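Local coordinates for protein DJ-1 homolog D (PDB 4OGG), which belongs to the DJ-1/PfpI family and carries two DJ-1-like domains, each built around a six-stranded mixed sheet, in a single chain, at residues E17-G29 against W366-A378. Sequence-based numbering, arbitrary orientation.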
loop_
_atom_site.group_PDB
_atom_site.type_symbol
_atom_site.label_atom_id
_atom_site.label_comp_id
_atom_site.label_asym_id
_atom_site.label_seq_id
_atom_site.Cartn_x
_atom_site.Cartn_y
_atom_site.Cartn_z
ATOM N N GLU C 17 16.849 10.339 7.001
ATOM C CA GLU C 17 18.137 10.256 7.668
ATOM C C GLU C 17 19.343 10.020 6.770
ATOM O O GLU C 17 20.482 10.218 7.192
ATOM C CB GLU C 17 18.037 9.231 8.795
ATOM C CG GLU C 17 17.227 9.797 9.954
ATOM C CD GLU C 17 16.615 8.748 10.854
ATOM O OE1 GLU C 17 17.283 7.741 11.148
ATOM O OE2 GLU C 17 15.459 8.948 11.283
ATOM N N VAL C 18 19.105 9.609 5.531
ATOM C CA VAL C 18 20.222 9.450 4.611
ATOM C C VAL C 18 20.228 10.627 3.635
ATOM O O VAL C 18 21.269 11.248 3.397
ATOM C CB VAL C 18 20.161 8.113 3.808
ATOM C CG1 VAL C 18 18.830 7.975 3.083
ATOM C CG2 VAL C 18 21.324 8.066 2.800
ATOM N N MET C 19 19.061 10.965 3.097
ATOM C CA MET C 19 18.987 12.037 2.114
ATOM C C MET C 19 19.254 13.450 2.617
ATOM O O MET C 19 19.917 14.222 1.932
ATOM C CB MET C 19 17.640 12.002 1.383
ATOM C CG MET C 19 17.629 12.827 0.104
ATOM S SD MET C 19 18.950 12.352 -1.052
ATOM C CE MET C 19 18.099 11.145 -2.085
ATOM N N VAL C 20 18.745 13.804 3.792
ATOM C CA VAL C 20 18.971 15.156 4.293
ATOM C C VAL C 20 20.467 15.432 4.488
ATOM O O VAL C 20 20.989 16.408 3.957
ATOM C CB VAL C 20 18.189 15.420 5.605
ATOM C CG1 VAL C 20 18.509 16.816 6.131
ATOM C CG2 VAL C 20 16.690 15.315 5.337
ATOM N N PRO C 21 21.180 14.577 5.241
ATOM C CA PRO C 21 22.607 14.867 5.402
ATOM C C PRO C 21 23.373 14.739 4.086
ATOM O O PRO C 21 24.318 15.489 3.834
ATOM C CB PRO C 21 23.054 13.850 6.456
ATOM C CG PRO C 21 22.111 12.710 6.256
ATOM C CD PRO C 21 20.786 13.407 6.045
ATOM N N PHE C 22 22.951 13.805 3.238
ATOM C CA PHE C 22 23.605 13.599 1.943
ATOM C C PHE C 22 23.575 14.865 1.093
ATOM O O PHE C 22 24.593 15.279 0.536
ATOM C CB PHE C 22 22.923 12.461 1.168
ATOM C CG PHE C 22 23.522 12.197 -0.194
ATOM C CD1 PHE C 22 24.859 11.816 -0.322
ATOM C CD2 PHE C 22 22.749 12.325 -1.345
ATOM C CE1 PHE C 22 25.416 11.567 -1.577
ATOM C CE2 PHE C 22 23.298 12.077 -2.609
ATOM C CZ PHE C 22 24.634 11.698 -2.722
ATOM N N GLN C 23 22.406 15.486 0.991
ATOM C CA GLN C 23 22.280 16.687 0.175
ATOM C C GLN C 23 22.660 17.976 0.894
ATOM O O GLN C 23 23.213 18.890 0.282
ATOM C CB GLN C 23 20.861 16.779 -0.386
ATOM C CG GLN C 23 20.472 15.537 -1.168
ATOM C CD GLN C 23 19.170 15.696 -1.909
ATOM O OE1 GLN C 23 18.124 15.939 -1.304
ATOM N NE2 GLN C 23 19.221 15.560 -3.230
ATOM N N ALA C 24 22.375 18.055 2.188
ATOM C CA ALA C 24 22.714 19.251 2.947
ATOM C C ALA C 24 24.229 19.424 2.977
ATOM O O ALA C 24 24.746 20.498 2.675
ATOM C CB ALA C 24 22.175 19.151 4.368
ATOM N N LEU C 25 24.939 18.361 3.341
ATOM C CA LEU C 25 26.392 18.431 3.412
ATOM C C LEU C 25 26.987 18.818 2.065
ATOM O O LEU C 25 27.917 19.623 1.999
ATOM C CB LEU C 25 26.963 17.095 3.892
ATOM C CG LEU C 25 26.566 16.712 5.322
ATOM C CD1 LEU C 25 27.196 15.375 5.664
ATOM C CD2 LEU C 25 27.020 17.781 6.318
ATOM N N GLN C 26 26.451 18.250 0.990
ATOM C CA GLN C 26 26.936 18.587 -0.341
ATOM C C GLN C 26 26.670 20.063 -0.623
ATOM O O GLN C 26 27.520 20.763 -1.173
ATOM C CB GLN C 26 26.251 17.716 -1.395
ATOM C CG GLN C 26 26.819 16.314 -1.472
ATOM C CD GLN C 26 26.190 15.493 -2.572
ATOM O OE1 GLN C 26 25.085 14.974 -2.423
ATOM N NE2 GLN C 26 26.886 15.381 -3.692
ATOM N N ALA C 27 25.492 20.541 -0.235
ATOM C CA ALA C 27 25.148 21.940 -0.464
ATOM C C ALA C 27 26.140 22.856 0.241
ATOM O O ALA C 27 26.387 23.978 -0.208
ATOM C CB ALA C 27 23.736 22.225 0.029
ATOM N N PHE C 28 26.715 22.368 1.337
ATOM C CA PHE C 28 27.666 23.152 2.114
ATOM C C PHE C 28 29.104 23.028 1.634
ATOM O O PHE C 28 30.026 23.517 2.291
ATOM C CB PHE C 28 27.591 22.768 3.592
ATOM C CG PHE C 28 26.212 22.869 4.178
ATOM C CD1 PHE C 28 25.248 23.691 3.601
ATOM C CD2 PHE C 28 25.885 22.159 5.328
ATOM C CE1 PHE C 28 23.975 23.802 4.160
ATOM C CE2 PHE C 28 24.616 22.267 5.895
ATOM C CZ PHE C 28 23.660 23.091 5.308
ATOM N N GLY C 29 29.295 22.364 0.499
ATOM C CA GLY C 29 30.627 22.217 -0.056
ATOM C C GLY C 29 31.399 20.987 0.376
ATOM O O GLY C 29 32.617 20.934 0.226
ATOM N N TRP C 366 14.217 16.594 -7.077
ATOM C CA TRP C 366 14.971 16.437 -5.838
ATOM C C TRP C 366 16.459 16.107 -5.950
ATOM O O TRP C 366 17.220 16.406 -5.033
ATOM C CB TRP C 366 14.286 15.456 -4.863
ATOM C CG TRP C 366 13.841 14.128 -5.395
ATOM C CD1 TRP C 366 12.562 13.769 -5.732
ATOM C CD2 TRP C 366 14.634 12.939 -5.519
ATOM N NE1 TRP C 366 12.510 12.429 -6.044
ATOM C CE2 TRP C 366 13.765 11.897 -5.924
ATOM C CE3 TRP C 366 15.993 12.651 -5.322
ATOM C CZ2 TRP C 366 14.213 10.588 -6.135
ATOM C CZ3 TRP C 366 16.437 11.348 -5.530
ATOM C CH2 TRP C 366 15.547 10.334 -5.933
ATOM N N PRO C 367 16.900 15.491 -7.060
ATOM C CA PRO C 367 18.337 15.203 -7.132
ATOM C C PRO C 367 19.169 16.489 -7.132
ATOM O O PRO C 367 20.363 16.467 -6.835
ATOM C CB PRO C 367 18.472 14.444 -8.450
ATOM C CG PRO C 367 17.161 13.721 -8.554
ATOM C CD PRO C 367 16.166 14.784 -8.127
ATOM N N GLY C 368 18.527 17.606 -7.463
ATOM C CA GLY C 368 19.229 18.879 -7.517
ATOM C C GLY C 368 19.285 19.719 -6.249
ATOM O O GLY C 368 19.688 20.882 -6.300
ATOM N N HIS C 369 18.912 19.146 -5.110
ATOM C CA HIS C 369 18.929 19.898 -3.857
ATOM C C HIS C 369 20.274 20.512 -3.457
ATOM O O HIS C 369 20.311 21.615 -2.911
ATOM C CB HIS C 369 18.387 19.030 -2.718
ATOM C CG HIS C 369 16.900 18.857 -2.761
ATOM N ND1 HIS C 369 16.258 17.777 -2.200
ATOM C CD2 HIS C 369 15.929 19.631 -3.305
ATOM C CE1 HIS C 369 14.956 17.889 -2.397
ATOM N NE2 HIS C 369 14.730 19.006 -3.065
ATOM N N PRO C 370 21.395 19.814 -3.717
ATOM C CA PRO C 370 22.683 20.404 -3.337
ATOM C C PRO C 370 22.896 21.768 -3.988
ATOM O O PRO C 370 23.215 22.741 -3.306
ATOM C CB PRO C 370 23.689 19.360 -3.809
ATOM C CG PRO C 370 22.934 18.077 -3.597
ATOM C CD PRO C 370 21.571 18.418 -4.156
ATOM N N GLU C 371 22.710 21.843 -5.303
ATOM C CA GLU C 371 22.886 23.109 -6.006
ATOM C C GLU C 371 21.757 24.071 -5.664
ATOM O O GLU C 371 21.963 25.283 -5.605
ATOM C CB GLU C 371 22.953 22.886 -7.518
ATOM C CG GLU C 371 24.181 22.096 -7.963
ATOM C CD GLU C 371 24.455 22.211 -9.452
ATOM O OE1 GLU C 371 25.378 21.522 -9.939
ATOM O OE2 GLU C 371 23.760 22.995 -10.136
ATOM N N PHE C 372 20.567 23.526 -5.430
ATOM C CA PHE C 372 19.403 24.335 -5.076
ATOM C C PHE C 372 19.710 25.125 -3.802
ATOM O O PHE C 372 19.596 26.352 -3.769
ATOM C CB PHE C 372 18.189 23.425 -4.843
ATOM C CG PHE C 372 16.888 24.164 -4.639
ATOM C CD1 PHE C 372 16.338 24.936 -5.660
ATOM C CD2 PHE C 372 16.188 24.044 -3.440
ATOM C CE1 PHE C 372 15.111 25.572 -5.494
ATOM C CE2 PHE C 372 14.958 24.676 -3.261
ATOM C CZ PHE C 372 14.416 25.441 -4.292
ATOM N N VAL C 373 20.103 24.410 -2.753
ATOM C CA VAL C 373 20.421 25.041 -1.479
ATOM C C VAL C 373 21.678 25.903 -1.592
ATOM O O VAL C 373 21.728 27.013 -1.061
ATOM C CB VAL C 373 20.628 23.979 -0.377
ATOM C CG1 VAL C 373 21.040 24.647 0.927
ATOM C CG2 VAL C 373 19.341 23.189 -0.176
ATOM N N SER C 374 22.684 25.394 -2.297
ATOM C CA SER C 374 23.942 26.119 -2.473
ATOM C C SER C 374 23.735 27.472 -3.156
ATOM O O SER C 374 24.271 28.492 -2.717
ATOM C CB SER C 374 24.924 25.275 -3.295
ATOM O OG SER C 374 26.164 25.943 -3.460
ATOM N N GLN C 375 22.957 27.483 -4.232
ATOM C CA GLN C 375 22.711 28.724 -4.954
ATOM C C GLN C 375 21.841 29.689 -4.155
ATOM O O GLN C 375 21.984 30.903 -4.279
ATOM C CB GLN C 375 22.103 28.426 -6.327
ATOM C CG GLN C 375 23.054 27.606 -7.198
ATOM C CD GLN C 375 22.565 27.392 -8.617
ATOM O OE1 GLN C 375 23.060 26.511 -9.321
ATOM N NE2 GLN C 375 21.606 28.203 -9.051
ATOM N N LEU C 376 20.942 29.157 -3.331
ATOM C CA LEU C 376 20.108 30.021 -2.506
ATOM C C LEU C 376 21.008 30.657 -1.447
ATOM O O LEU C 376 20.861 31.834 -1.112
ATOM C CB LEU C 376 18.992 29.219 -1.835
ATOM C CG LEU C 376 18.183 29.964 -0.770
ATOM C CD1 LEU C 376 17.605 31.251 -1.344
ATOM C CD2 LEU C 376 17.070 29.057 -0.260
ATOM N N MET C 377 21.944 29.868 -0.926
ATOM C CA MET C 377 22.884 30.355 0.079
ATOM C C MET C 377 23.687 31.521 -0.479
ATOM O O MET C 377 23.887 32.529 0.199
ATOM C CB MET C 377 23.839 29.235 0.499
ATOM C CG MET C 377 23.198 28.160 1.362
ATOM S SD MET C 377 24.290 26.745 1.618
ATOM C CE MET C 377 25.576 27.490 2.655
ATOM N N ALA C 378 24.150 31.376 -1.718
ATOM C CA ALA C 378 24.932 32.419 -2.366
ATOM C C ALA C 378 24.163 33.737 -2.400
ATOM O O ALA C 378 24.703 34.785 -2.046
ATOM C CB ALA C 378 25.301 31.993 -3.781
HETATM O O HOH W 1 21.291 14.645 -5.038
#
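With CG turned away from its own carbonyl carbon (chi1 -56°) and the chain extended beyond it, Gln23 carries its amide to the start of helix 369-378, where His369, also with CG beside the backbone N (chi1 -75°), presents the ND1 edge of its imidazole. His369 ND1 donates to Gln23 OE1 over 2.8 Å, and the oxygen lies close to the ring plane although the ND1 sits well off the plane of the amide. The same amide gives NE2 to Trp366 O at 2.8 Å; that carbonyl also accepts from His369 N on its opposite face. A water accepts from Gln23 NE2 and donates to Pro367 O. With one bond taken by OE1 and two given by NE2, the rotation of the amide is fixed. Met19 CE lies 3.8 Å from Trp366 CZ3, while the indole NE1 donates a hydrogen bond to His243 O.

The two helices belong to different DJ-1/PfpI domains of the chain and meet at the interdomain interface, their axes crossing at -43° and approaching to 7.8 Å. Helix 208-221 of the second domain also packs on segment 17-29, with Val213 on Gln23 and Leu221 on Phe28. The small side chain of Ala27 is consistent with the close approach: its CB rests 3.4 Å from Pro370 O and 3.6 Å from Val373 CB. Beyond it, where a Schellman motif with Gly29 as C-prime ends the first helix, Met377 SD comes to the edge of the Phe28 ring, 4.9 Å from its centroid, in a Met-aromatic contact.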